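Local coordinates for conserved hypothetical protein (Enterococcus faecalis, PDB 1Z6M) that is of unknown function but has a thioredoxin-like fold and may act as a thiol-disulphide oxidoreductase, at residues A[75-78]-A[79-82]; A[103-106]-A[107-110]; A[113-116]-A[117-120]. All coordinates share one frame; numbering follows the deposited sequence. Where two conformers were deposited one is given.

Followed from the N terminus, the chain makes three local contacts in series, none nested within or crossing another. Contact 1 winds the start of helix 77-83, a little after strand 62-68. Contact 2 closes the short turn of helix 105-108, directly after helix 91-103, and contact 3 runs along helix 113-123, which follows next. All three belong to the helical region between strands 62-68 and 152-155 of the thioredoxin-like sheet. Although each is local, the three touch one another: W108 of contact 2 packs on R78 and M82 of contact 1, while L113 and V116 of contact 3 rest on R78, tying the helices together.

Contact 1 (A[75-78]-A[79-82]); sequences SLQR and GNVM
N80 and L76 meet first through the backbone: the N-H of N80 reaches back one helical turn, N80 N lying 3.1 Å from L76 O and in the carbonyl plane, with an N-H...O angle of 151°. The same oxygen receives a weak, strongly bent bond from G79 N at 2.9 Å. The next two i to i+4 bonds are weak as well, V81 N to Q77 O at 3.3 Å and M82 N to R78 O at 3.4 Å.

The polar side chains turn to loop carbonyls. With CG beside its own backbone N (chi1 -59°), N80 folds its amide back over the preceding turn, bringing OD1 to 3.1 Å from L76 O. These are two acceptors, and N36 ND2 reconciles them by giving a weak bond to each. N80 ND2 bonds to K71 O and lies 4.0 Å from Q77 CG; the Q77 amide, only 21° from the plane of the N80 amide, bonds to E72 O. Asparagine suits this place because its short amide offers a donor and an acceptor together. The longer R78, bent at chi2 and chi3, curls so that NE bonds weakly to S75 O at 3.3 Å, with NH2 on E74 O and NH1 on L111 O. Three carbonyls, one of them weakly, hold the guanidinium.

Apolar contacts lead outward. V81 packs on V116 of helix 113-123, and the W108 ring lies beside G79 N. Glycine suits its place because L76 O leaves little room for a CB. L76 touches the probable CxxC motif at the start of helix 40-58. The arrangement is an early turn of helix 77-83, consistent with the helical insertion of DsbA-like members of the thioredoxin superfamily.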
ATOM      1  N   SER A  75      -2.950  16.062   5.337  1.00 15.45           N
ATOM      2  CA  SER A  75      -3.310  14.936   6.194  0.50 14.90           C
ATOM      3  C   SER A  75      -2.432  13.720   5.891  1.00 14.45           C
ATOM      4  O   SER A  75      -1.917  13.079   6.813  1.00 13.99           O
ATOM      5  CB  SER A  75      -4.790  14.581   6.044  0.50 15.49           C
ATOM      6  OG  SER A  75      -5.063  14.132   4.737  0.50 15.48           O
ATOM      7  N   LEU A  76      -2.236  13.431   4.607  1.00 13.75           N
ATOM      8  CA  LEU A  76      -1.496  12.242   4.220  1.00 12.65           C
ATOM      9  C   LEU A  76      -0.007  12.316   4.524  1.00 12.08           C
ATOM     10  O   LEU A  76       0.664  11.282   4.583  1.00 11.80           O
ATOM     11  CB  LEU A  76      -1.740  11.887   2.752  1.00 12.49           C
ATOM     12  CG  LEU A  76      -3.187  11.539   2.372  1.00 13.15           C
ATOM     13  CD1 LEU A  76      -3.233  11.073   0.920  1.00 14.94           C
ATOM     14  CD2 LEU A  76      -3.777  10.487   3.291  1.00 14.77           C
ATOM     15  N   GLN A  77       0.505  13.519   4.771  1.00 12.35           N
ATOM     16  CA  GLN A  77       1.886  13.635   5.213  1.00 12.38           C
ATOM     17  C   GLN A  77       2.159  12.878   6.518  1.00 12.08           C
ATOM     18  O   GLN A  77       3.282  12.429   6.753  1.00 12.28           O
ATOM     19  CB  GLN A  77       2.300  15.099   5.334  1.00 13.14           C
ATOM     20  CG  GLN A  77       2.386  15.812   3.986  1.00 14.37           C
ATOM     21  CD  GLN A  77       2.833  17.254   4.109  1.00 16.76           C
ATOM     22  OE1 GLN A  77       3.423  17.642   5.110  1.00 18.21           O
ATOM     23  NE2 GLN A  77       2.560  18.053   3.082  1.00 19.16           N
ATOM     24  N   ARG A  78       1.148  12.738   7.378  1.00 11.80           N
ATOM     25  CA  ARG A  78       1.296  11.906   8.564  1.00 11.80           C
ATOM     26  C   ARG A  78       1.611  10.457   8.171  1.00 11.11           C
ATOM     27  O   ARG A  78       2.452   9.795   8.803  1.00 11.69           O
ATOM     28  CB  ARG A  78       0.038  11.965   9.441  1.00 11.62           C
ATOM     29  CG  ARG A  78      -0.077  13.214  10.362  1.00 12.02           C
ATOM     30  CD  ARG A  78      -1.047  14.279   9.849  1.00 13.45           C
ATOM     31  NE  ARG A  78      -0.475  15.215   8.880  1.00 14.53           N
ATOM     32  CZ  ARG A  78       0.250  16.285   9.193  1.00 14.92           C
ATOM     33  NH1 ARG A  78       0.552  16.550  10.464  1.00 15.86           N
ATOM     34  NH2 ARG A  78       0.693  17.076   8.224  1.00 15.11           N
ATOM     35  N   GLY A  79       0.940   9.975   7.120  1.00 10.82           N
ATOM     36  CA  GLY A  79       1.213   8.643   6.598  1.00 10.75           C
ATOM     37  C   GLY A  79       2.628   8.522   6.088  1.00 10.46           C
ATOM     38  O   GLY A  79       3.274   7.494   6.283  1.00 10.41           O
ATOM     39  N   ASN A  80       3.113   9.577   5.437  1.00 10.40           N
ATOM     40  CA  ASN A  80       4.481   9.571   4.941  1.00 10.90           C
ATOM     41  C   ASN A  80       5.482   9.241   6.046  1.00 11.53           C
ATOM     42  O   ASN A  80       6.414   8.463   5.843  1.00 12.19           O
ATOM     43  CB  ASN A  80       4.873  10.925   4.325  1.00 10.43           C
ATOM     44  CG  ASN A  80       3.995  11.345   3.153  1.00 11.41           C
ATOM     45  OD1 ASN A  80       3.099  10.621   2.723  1.00 11.41           O
ATOM     46  ND2 ASN A  80       4.268  12.542   2.627  1.00 11.87           N
ATOM     47  N   VAL A  81       5.287   9.847   7.217  1.00 11.64           N
ATOM     48  CA  VAL A  81       6.168   9.603   8.345  1.00 11.88           C
ATOM     49  C   VAL A  81       6.142   8.112   8.683  1.00 11.97           C
ATOM     50  O   VAL A  81       7.192   7.482   8.810  1.00 12.03           O
ATOM     51  CB  VAL A  81       5.758  10.421   9.589  1.00 12.35           C
ATOM     52  CG1 VAL A  81       6.656  10.070  10.777  1.00 13.32           C
ATOM     53  CG2 VAL A  81       5.811  11.925   9.300  1.00 13.18           C
HETATM   54  N   MSE A  82       4.942   7.542   8.807  1.00 11.12           N
HETATM   55  CA  MSE A  82       4.803   6.127   9.121  1.00 11.50           C
HETATM   56  C   MSE A  82       5.461   5.205   8.103  1.00 11.61           C
HETATM   57  O   MSE A  82       6.035   4.180   8.475  1.00 11.88           O
HETATM   58  CB  MSE A  82       3.326   5.768   9.294  1.00 11.31           C
HETATM   59  CG  MSE A  82       2.755   6.169  10.646  1.00 11.46           C
HETATM   60 SE   MSE A  82       3.383   5.100  12.027  1.00  9.36          SE
HETATM   61  CE  MSE A  82       2.676   5.979  13.462  1.00 13.63           C
TER

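Contact 2 (A[103-106]-A[107-110]); sequences ATQD and EWGN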
ATOM      1  N   ALA A 103      -4.904  -0.000  12.097  1.00 11.62           N
ATOM      2  CA  ALA A 103      -5.797  -0.140  13.241  1.00 11.92           C
ATOM      3  C   ALA A 103      -5.757   1.075  14.173  1.00 11.77           C
ATOM      4  O   ALA A 103      -6.727   1.351  14.874  1.00 12.90           O
ATOM      5  CB  ALA A 103      -5.464  -1.389  14.022  1.00 12.26           C
ATOM      6  N   THR A 104      -4.631   1.787  14.181  1.00 11.86           N
ATOM      7  CA  THR A 104      -4.441   2.961  15.028  1.00 12.02           C
ATOM      8  C   THR A 104      -4.513   4.291  14.265  1.00 12.02           C
ATOM      9  O   THR A 104      -4.178   5.343  14.808  1.00 12.07           O
ATOM     10  CB  THR A 104      -3.088   2.883  15.773  1.00 11.57           C
ATOM     11  OG1 THR A 104      -2.007   2.783  14.826  1.00 11.57           O
ATOM     12  CG2 THR A 104      -3.067   1.679  16.752  1.00 11.78           C
ATOM     13  N   GLN A 105      -5.005   4.247  13.026  1.00 11.85           N
ATOM     14  CA  GLN A 105      -4.945   5.389  12.111  1.00 11.79           C
ATOM     15  C   GLN A 105      -5.517   6.683  12.683  1.00 12.17           C
ATOM     16  O   GLN A 105      -4.972   7.764  12.453  1.00 12.31           O
ATOM     17  CB  GLN A 105      -5.642   5.039  10.788  1.00 11.16           C
ATOM     18  CG  GLN A 105      -5.427   6.051   9.675  1.00 11.16           C
ATOM     19  CD  GLN A 105      -6.173   5.653   8.438  1.00 10.20           C
ATOM     20  OE1 GLN A 105      -7.381   5.875   8.331  1.00 12.12           O
ATOM     21  NE2 GLN A 105      -5.470   5.010   7.510  1.00 10.21           N
ATOM     22  N   ASP A 106      -6.614   6.581  13.427  1.00 12.92           N
ATOM     23  CA  ASP A 106      -7.233   7.781  13.999  1.00 14.44           C
ATOM     24  C   ASP A 106      -6.468   8.358  15.185  1.00 14.98           C
ATOM     25  O   ASP A 106      -6.643   9.528  15.520  1.00 15.90           O
ATOM     26  CB  ASP A 106      -8.683   7.508  14.377  1.00 15.23           C
ATOM     27  CG  ASP A 106      -9.512   7.093  13.185  1.00 16.51           C
ATOM     28  OD1 ASP A 106      -9.525   7.839  12.185  1.00 17.14           O
ATOM     29  OD2 ASP A 106     -10.126   6.013  13.245  1.00 18.94           O
ATOM     30  N   GLU A 107      -5.628   7.533  15.802  1.00 15.28           N
ATOM     31  CA  GLU A 107      -4.824   7.942  16.955  1.00 15.90           C
ATOM     32  C   GLU A 107      -3.631   8.778  16.541  1.00 15.18           C
ATOM     33  O   GLU A 107      -3.355   9.796  17.167  1.00 16.60           O
ATOM     34  CB  GLU A 107      -4.353   6.729  17.763  1.00 16.25           C
ATOM     35  CG  GLU A 107      -5.486   6.004  18.470  1.00 17.85           C
ATOM     36  CD  GLU A 107      -5.022   4.827  19.318  1.00 18.02           C
ATOM     37  OE1 GLU A 107      -3.805   4.703  19.613  1.00 22.10           O
ATOM     38  OE2 GLU A 107      -5.889   4.025  19.725  1.00 22.50           O
ATOM     39  N   TRP A 108      -2.909   8.343  15.511  1.00 14.27           N
ATOM     40  CA  TRP A 108      -1.705   9.066  15.081  1.00 13.47           C
ATOM     41  C   TRP A 108      -1.970   9.968  13.871  1.00 13.02           C
ATOM     42  O   TRP A 108      -1.193  10.895  13.598  1.00 13.03           O
ATOM     43  CB  TRP A 108      -0.545   8.094  14.796  1.00 13.28           C
ATOM     44  CG  TRP A 108      -0.870   7.041  13.779  1.00 11.74           C
ATOM     45  CD1 TRP A 108      -1.279   5.758  14.024  1.00 12.91           C
ATOM     46  CD2 TRP A 108      -0.799   7.175  12.350  1.00 11.27           C
ATOM     47  NE1 TRP A 108      -1.476   5.089  12.833  1.00 11.33           N
ATOM     48  CE2 TRP A 108      -1.201   5.941  11.794  1.00 11.37           C
ATOM     49  CE3 TRP A 108      -0.452   8.228  11.490  1.00 10.87           C
ATOM     50  CZ2 TRP A 108      -1.266   5.731  10.413  1.00 11.47           C
ATOM     51  CZ3 TRP A 108      -0.512   8.016  10.112  1.00 11.05           C
ATOM     52  CH2 TRP A 108      -0.912   6.779   9.592  1.00 10.96           C
ATOM     53  N   GLY A 109      -3.079   9.731  13.172  1.00 13.05           N
ATOM     54  CA  GLY A 109      -3.324  10.390  11.885  1.00 13.01           C
ATOM     55  C   GLY A 109      -3.565  11.882  11.965  1.00 13.67           C
ATOM     56  O   GLY A 109      -3.469  12.581  10.963  1.00 14.01           O
ATOM     57  N   ASN A 110      -3.858  12.365  13.167  1.00 14.21           N
ATOM     58  CA  ASN A 110      -4.163  13.783  13.398  0.50 14.12           C
ATOM     59  C   ASN A 110      -3.099  14.506  14.220  1.00 15.18           C
ATOM     60  O   ASN A 110      -3.321  15.613  14.720  1.00 17.02           O
ATOM     61  CB  ASN A 110      -5.541  13.915  14.051  0.50 14.22           C
ATOM     62  CG  ASN A 110      -6.623  13.224  13.239  0.50 13.37           C
ATOM     63  OD1 ASN A 110      -7.190  12.198  13.650  0.50 14.01           O
ATOM     64  ND2 ASN A 110      -6.876  13.748  12.051  0.50 14.28           N
TER
HETATM   65  O   HOH W   1      -4.529  11.678  15.879  1.00 32.52           O
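The indole of W108 is laid against Q105, whose CA stands 3.4 Å above one face of the ring, set off from its centre; Q105 O also lies over a face. In the ring plane, T104 OG1 approaches the pyrrole edge, 3.1 Å from W108 NE1. Both polar atoms have partners outside: NE1 bonds to M101 O, and OG1 to K100 O and M101 O, which must share its one proton. CG of W108 lies between the backbone N and the carbonyl carbon (chi1 56°), folding the ring back along its own turn, where Y119 and M82 also pack.

T104 O serves two donors: E107 N at 2.8 Å, well above the carbonyl plane, and W108 N in a weaker bond. G109 N bonds weakly to Q105 O at 2.8 Å, and glycine suits because this oxygen fills the place of a CB. A water donates to D106 O (3.0 Å) and accepts from N110 N (2.9 Å).

Charged tips suit the exposed side, D106 in a salt bridge to R43 and E107 OE1 bonded to Y119 OH, whereas Q105 NE2 turns inward to V37 O and, weakly, C39 O. The chemistry implies that tryptophan serves twice, as an apolar plate and through one N-H that fixes its rotation.

Contact 3 (A[113-116]-A[117-120]); sequences LEEV and ATYA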
ATOM      1  N   LEU A 113       3.682  16.189  12.581  1.00 13.02           N
ATOM      2  CA  LEU A 113       4.600  15.227  11.955  1.00 12.97           C
ATOM      3  C   LEU A 113       5.619  14.691  12.958  1.00 13.52           C
ATOM      4  O   LEU A 113       5.953  13.506  12.957  1.00 13.55           O
ATOM      5  CB  LEU A 113       5.297  15.827  10.729  1.00 13.19           C
ATOM      6  CG  LEU A 113       4.351  16.203   9.582  1.00 12.98           C
ATOM      7  CD1 LEU A 113       5.145  16.743   8.404  1.00 14.79           C
ATOM      8  CD2 LEU A 113       3.522  15.004   9.140  1.00 13.38           C
ATOM      9  N   GLU A 114       6.112  15.571  13.821  1.00 14.30           N
ATOM     10  CA  GLU A 114       7.031  15.151  14.881  1.00 16.03           C
ATOM     11  C   GLU A 114       6.372  14.136  15.827  1.00 15.07           C
ATOM     12  O   GLU A 114       6.998  13.155  16.231  1.00 15.21           O
ATOM     13  CB  GLU A 114       7.543  16.378  15.655  1.00 16.30           C
ATOM     14  CG  GLU A 114       8.409  16.069  16.868  1.00 19.58           C
ATOM     15  CD  GLU A 114       8.831  17.318  17.617  1.00 20.49           C
ATOM     16  OE1 GLU A 114       8.423  18.428  17.210  1.00 27.08           O
ATOM     17  OE2 GLU A 114       9.564  17.191  18.621  1.00 27.44           O
ATOM     18  N   GLU A 115       5.107  14.363  16.165  1.00 14.28           N
ATOM     19  CA  GLU A 115       4.402  13.465  17.076  0.50 14.34           C
ATOM     20  C   GLU A 115       4.023  12.138  16.420  1.00 14.09           C
ATOM     21  O   GLU A 115       3.940  11.132  17.095  1.00 13.62           O
ATOM     22  CB  GLU A 115       3.185  14.149  17.694  0.50 14.39           C
ATOM     23  CG  GLU A 115       3.533  15.221  18.732  0.50 15.85           C
ATOM     24  CD  GLU A 115       4.153  14.662  20.017  0.50 17.98           C
ATOM     25  OE1 GLU A 115       4.011  13.453  20.300  0.50 18.80           O
ATOM     26  OE2 GLU A 115       4.778  15.445  20.766  0.50 20.19           O
ATOM     27  N   VAL A 116       3.848  12.133  15.095  1.00 13.08           N
ATOM     28  CA  VAL A 116       3.636  10.858  14.419  1.00 12.50           C
ATOM     29  C   VAL A 116       4.895   9.999  14.583  1.00 12.80           C
ATOM     30  O   VAL A 116       4.796   8.806  14.860  1.00 12.76           O
ATOM     31  CB  VAL A 116       3.289  11.021  12.923  1.00 12.41           C
ATOM     32  CG1 VAL A 116       3.183   9.654  12.257  1.00 12.21           C
ATOM     33  CG2 VAL A 116       1.992  11.787  12.748  1.00 12.96           C
ATOM     34  N   ALA A 117       6.070  10.603  14.418  1.00 12.88           N
ATOM     35  CA  ALA A 117       7.334   9.899  14.631  1.00 13.04           C
ATOM     36  C   ALA A 117       7.442   9.343  16.051  1.00 13.57           C
ATOM     37  O   ALA A 117       7.816   8.180  16.254  1.00 13.90           O
ATOM     38  CB  ALA A 117       8.520  10.823  14.310  1.00 13.26           C
ATOM     39  N   THR A 118       7.086  10.167  17.032  1.00 13.92           N
ATOM     40  CA  THR A 118       7.116   9.764  18.430  1.00 14.80           C
ATOM     41  C   THR A 118       6.153   8.602  18.661  1.00 14.05           C
ATOM     42  O   THR A 118       6.490   7.652  19.355  1.00 14.60           O
ATOM     43  CB  THR A 118       6.784  10.970  19.332  1.00 15.01           C
ATOM     44  OG1 THR A 118       7.795  11.970  19.143  1.00 17.15           O
ATOM     45  CG2 THR A 118       6.744  10.578  20.812  1.00 16.99           C
ATOM     46  N   TYR A 119       4.973   8.676  18.060  1.00 13.68           N
ATOM     47  CA  TYR A 119       3.992   7.596  18.170  1.00 13.03           C
ATOM     48  C   TYR A 119       4.527   6.299  17.555  1.00 13.35           C
ATOM     49  O   TYR A 119       4.378   5.218  18.135  1.00 13.27           O
ATOM     50  CB  TYR A 119       2.679   8.003  17.501  1.00 13.39           C
ATOM     51  CG  TYR A 119       1.530   7.050  17.758  1.00 12.34           C
ATOM     52  CD1 TYR A 119       0.582   7.323  18.741  1.00 13.15           C
ATOM     53  CD2 TYR A 119       1.392   5.872  17.017  1.00 13.69           C
ATOM     54  CE1 TYR A 119      -0.481   6.456  18.970  1.00 13.62           C
ATOM     55  CE2 TYR A 119       0.342   4.999  17.241  1.00 14.65           C
ATOM     56  CZ  TYR A 119      -0.589   5.294  18.218  1.00 14.06           C
ATOM     57  OH  TYR A 119      -1.622   4.409  18.431  1.00 14.76           O
ATOM     58  N   ALA A 120       5.154   6.397  16.389  1.00 13.12           N
ATOM     59  CA  ALA A 120       5.742   5.207  15.763  1.00 13.63           C
ATOM     60  C   ALA A 120       6.763   4.553  16.690  1.00 13.91           C
ATOM     61  O   ALA A 120       6.796   3.330  16.830  1.00 13.83           O
ATOM     62  CB  ALA A 120       6.368   5.541  14.410  1.00 13.45           C
TER
HETATM   63  O   HOH W   2       7.287  14.350  19.869  1.00 56.46           O
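The side chains of E115 and T118 run alongside each other in the same direction, one turn apart on helix 113-123, a regular alpha helix of the helical region that accompanies the thioredoxin-like sheet. E115 has two conformers, and its side-chain contacts given here hold for one of them. Four successive i to i+4 bonds run through the helix with N-H...O angles near 160°, from A117 N on L113 O, the longest at 3.3 Å, through Y119 N on E115 O, the shortest at 2.8 Å, to A120 N on V116 O.

T118 can be followed outward. Its CB rests 3.6 Å from E115 O, on the backbone of the preceding turn. There the side chain forks. With chi1 at -62°, OG1 is swung beside the backbone N and comes to 3.2 Å from E114 O, while CG2, anti to that N, faces E115 OE1 at 4.0 Å. Threonine suits the spot because one branch is a hydroxyl and the other a methyl. The E115 chain bends at chi2 (-68°) and so brings its carboxylate alongside T118.

Other positions serve neighbouring parts: V116, buried and branched, packs on R78 of helix 77-83, while the small A117 and A120 allow close approach to Y85. On the polar side a water donates a weak bond to E115 OE2 at 2.9 Å and stands an unusually short 2.5 Å from T118 OG1, a detail that is therefore doubtful.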